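Local coordinates for protein nudix Hydrolase, RenU (Mycolicibacterium smegmatis, PDB 6UUF) that probably hydrolyses NADH as a magnesium-dependent member of the Nudix hydrolase family, related to MutT-type proteins, at residues T109-A114 with A158-L163. The protein carries 3 engineered substitutions. Numbering follows the deposited sequence.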
ATOM      1  N   THR A 109       3.044  -5.295   1.667  1.00 30.13           N
ATOM      2  CA  THR A 109       3.417  -3.892   1.526  1.00 28.83           C
ATOM      3  C   THR A 109       4.732  -3.821   0.770  1.00 30.45           C
ATOM      4  O   THR A 109       5.732  -4.471   1.136  1.00 30.57           O
ATOM      5  CB  THR A 109       3.546  -3.185   2.907  1.00 29.87           C
ATOM      6  OG1 THR A 109       2.275  -3.188   3.551  1.00 28.23           O
ATOM      7  CG2 THR A 109       3.998  -1.756   2.734  1.00 29.19           C
ATOM      8  N   VAL A 110       4.723  -3.021  -0.288  1.00 30.21           N
ATOM      9  CA  VAL A 110       5.865  -2.867  -1.129  1.00 29.99           C
ATOM     10  C   VAL A 110       6.350  -1.446  -0.853  1.00 29.62           C
ATOM     11  O   VAL A 110       5.669  -0.457  -1.199  1.00 28.72           O
ATOM     12  CB  VAL A 110       5.455  -3.099  -2.600  1.00 33.78           C
ATOM     13  CG1 VAL A 110       6.607  -2.866  -3.578  1.00 33.06           C
ATOM     14  CG2 VAL A 110       4.947  -4.530  -2.776  1.00 33.76           C
ATOM     15  N   ILE A 111       7.529  -1.347  -0.234  1.00 26.51           N
ATOM     16  CA  ILE A 111       8.165  -0.065   0.073  1.00 26.73           C
ATOM     17  C   ILE A 111       8.920   0.447  -1.158  1.00 27.95           C
ATOM     18  O   ILE A 111       9.721  -0.270  -1.738  1.00 30.38           O
ATOM     19  CB  ILE A 111       9.152  -0.239   1.257  1.00 26.37           C
ATOM     20  CG1 ILE A 111       8.390  -0.848   2.470  1.00 28.51           C
ATOM     21  CG2 ILE A 111       9.838   1.075   1.566  1.00 26.65           C
ATOM     22  CD1 ILE A 111       9.190  -1.009   3.745  1.00 29.35           C
ATOM     23  N   ALA A 112       8.709   1.685  -1.533  1.00 29.08           N
ATOM     24  CA  ALA A 112       9.423   2.247  -2.672  1.00 31.89           C
ATOM     25  C   ALA A 112       9.755   3.694  -2.391  1.00 31.91           C
ATOM     26  O   ALA A 112       9.125   4.306  -1.509  1.00 32.13           O
ATOM     27  CB  ALA A 112       8.606   2.136  -3.947  1.00 29.60           C
ATOM     28  N   ASP A 113      10.750   4.212  -3.127  1.00 30.11           N
ATOM     29  CA  ASP A 113      11.198   5.606  -3.049  1.00 31.14           C
ATOM     30  C   ASP A 113      11.009   6.400  -4.362  1.00 32.42           C
ATOM     31  O   ASP A 113      11.175   5.887  -5.459  1.00 30.09           O
ATOM     32  CB  ASP A 113      12.667   5.652  -2.747  1.00 33.50           C
ATOM     33  CG  ASP A 113      13.026   5.019  -1.417  1.00 37.60           C
ATOM     34  OD1 ASP A 113      12.163   4.724  -0.579  1.00 40.99           O
ATOM     35  OD2 ASP A 113      14.226   4.797  -1.221  1.00 44.63           O
ATOM     36  N   ALA A 114      10.650   7.664  -4.222  1.00 33.12           N
ATOM     37  CA  ALA A 114      10.736   8.634  -5.313  1.00 34.37           C
ATOM     38  C   ALA A 114      11.737   9.736  -4.912  1.00 37.30           C
ATOM     39  O   ALA A 114      12.026   9.951  -3.707  1.00 36.96           O
ATOM     40  CB  ALA A 114       9.381   9.250  -5.544  1.00 33.16           C
ATOM     41  N   ALA A 158      12.815   2.468   8.783  1.00 38.42           N
ATOM     42  CA  ALA A 158      13.946   3.122   9.437  1.00 40.83           C
ATOM     43  C   ALA A 158      15.232   2.367   9.204  1.00 41.20           C
ATOM     44  O   ALA A 158      16.302   2.950   9.345  1.00 41.63           O
ATOM     45  CB  ALA A 158      13.709   3.321  10.936  1.00 41.72           C
ATOM     46  N   THR A 159      15.149   1.089   8.835  1.00 40.89           N
ATOM     47  CA  THR A 159      16.355   0.349   8.471  1.00 39.88           C
ATOM     48  C   THR A 159      16.712   0.438   6.984  1.00 43.37           C
ATOM     49  O   THR A 159      17.657  -0.186   6.596  1.00 51.64           O
ATOM     50  CB  THR A 159      16.256  -1.138   8.829  1.00 42.31           C
ATOM     51  OG1 THR A 159      15.381  -1.783   7.897  1.00 44.86           O
ATOM     52  CG2 THR A 159      15.735  -1.352  10.271  1.00 41.35           C
ATOM     53  N   ILE A 160      15.961   1.159   6.150  1.00 42.85           N
ATOM     54  CA  ILE A 160      16.406   1.450   4.782  1.00 44.31           C
ATOM     55  C   ILE A 160      16.193   2.912   4.492  1.00 47.32           C
ATOM     56  O   ILE A 160      15.113   3.291   4.098  1.00 45.09           O
ATOM     57  CB  ILE A 160      15.689   0.629   3.673  1.00 49.22           C
ATOM     58  CG1 ILE A 160      14.236   0.311   4.034  1.00 49.99           C
ATOM     59  CG2 ILE A 160      16.447  -0.670   3.402  1.00 53.12           C
ATOM     60  CD1 ILE A 160      13.512  -0.476   2.961  1.00 52.66           C
ATOM     61  N   PRO A 161      17.225   3.751   4.667  1.00 53.39           N
ATOM     62  CA  PRO A 161      17.051   5.168   4.297  1.00 53.64           C
ATOM     63  C   PRO A 161      16.878   5.388   2.809  1.00 49.61           C
ATOM     64  O   PRO A 161      17.307   4.562   1.997  1.00 39.98           O
ATOM     65  CB  PRO A 161      18.355   5.803   4.746  1.00 56.41           C
ATOM     66  CG  PRO A 161      19.325   4.648   4.786  1.00 59.73           C
ATOM     67  CD  PRO A 161      18.517   3.535   5.333  1.00 54.26           C
ATOM     68  N   LEU A 162      16.251   6.508   2.465  1.00 54.23           N
ATOM     69  CA  LEU A 162      15.978   6.816   1.072  1.00 53.71           C
ATOM     70  C   LEU A 162      17.285   6.909   0.324  1.00 51.49           C
ATOM     71  O   LEU A 162      18.301   7.245   0.888  1.00 47.34           O
ATOM     72  CB  LEU A 162      15.199   8.132   0.889  1.00 59.68           C
ATOM     73  CG  LEU A 162      13.674   8.050   0.978  1.00 65.66           C
ATOM     74  CD1 LEU A 162      13.247   7.824   2.418  1.00 70.28           C
ATOM     75  CD2 LEU A 162      13.041   9.314   0.435  1.00 68.03           C
ATOM     76  N   LEU A 163      17.207   6.635  -0.968  1.00 57.61           N
ATOM     77  CA  LEU A 163      18.340   6.689  -1.870  1.00 58.35           C
ATOM     78  C   LEU A 163      18.729   8.101  -2.239  1.00 62.34           C
ATOM     79  O   LEU A 163      18.027   9.053  -1.920  1.00 62.16           O
ATOM     80  CB  LEU A 163      17.968   5.941  -3.143  1.00 55.74           C
ATOM     81  CG  LEU A 163      17.621   4.488  -2.902  1.00 58.83           C
ATOM     82  CD1 LEU A 163      17.384   3.786  -4.233  1.00 60.56           C
ATOM     83  CD2 LEU A 163      18.731   3.791  -2.132  1.00 56.98           C
TER
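With CG anti to its carbonyl carbon (chi1 -62°), Asp113 meets Leu162, whose CG is likewise roughly anti to its carbonyl carbon, though turned further (chi1 -86°). The two side chains cross obliquely, CG of Asp113 lying 3.9 Å from CG of Leu162. Beyond this meeting, OD2 of Asp113 lies 3.5 Å from Leu162 CA and as far from Leu163 N, which is proximity and no hydrogen bond. CG of Leu163 lies 3.8 Å from OD2 of Asp113, so aliphatic groups lie against a charged one. That charge is answered by two arginines: OD2 forms a salt bridge with Arg89 and OD1 one with Arg29. Both guanidinium groups also bind the loop backbone, at Pro161 O and Ile160 O respectively, and thus tie the strand indirectly to a segment with which it shares no hydrogen bond. An alanine in place of Asp113 would probably leave Arg29 and Arg89 without their carboxylate partner and open a gap beside Leu162. Further back along the strand the contact is purely apolar, Ile111 CG2 touching Ile160 CD1 at 4.2 Å. Residues 158-163 carry the chain on from helix 144-158, residues 160-163 running within 19° of residues 111-114, with Leu162 also packing on strand 23-31 and Ile160 on strand 87-98, the two neighbours of strand 104-113 in the mixed sheet of the Nudix fold.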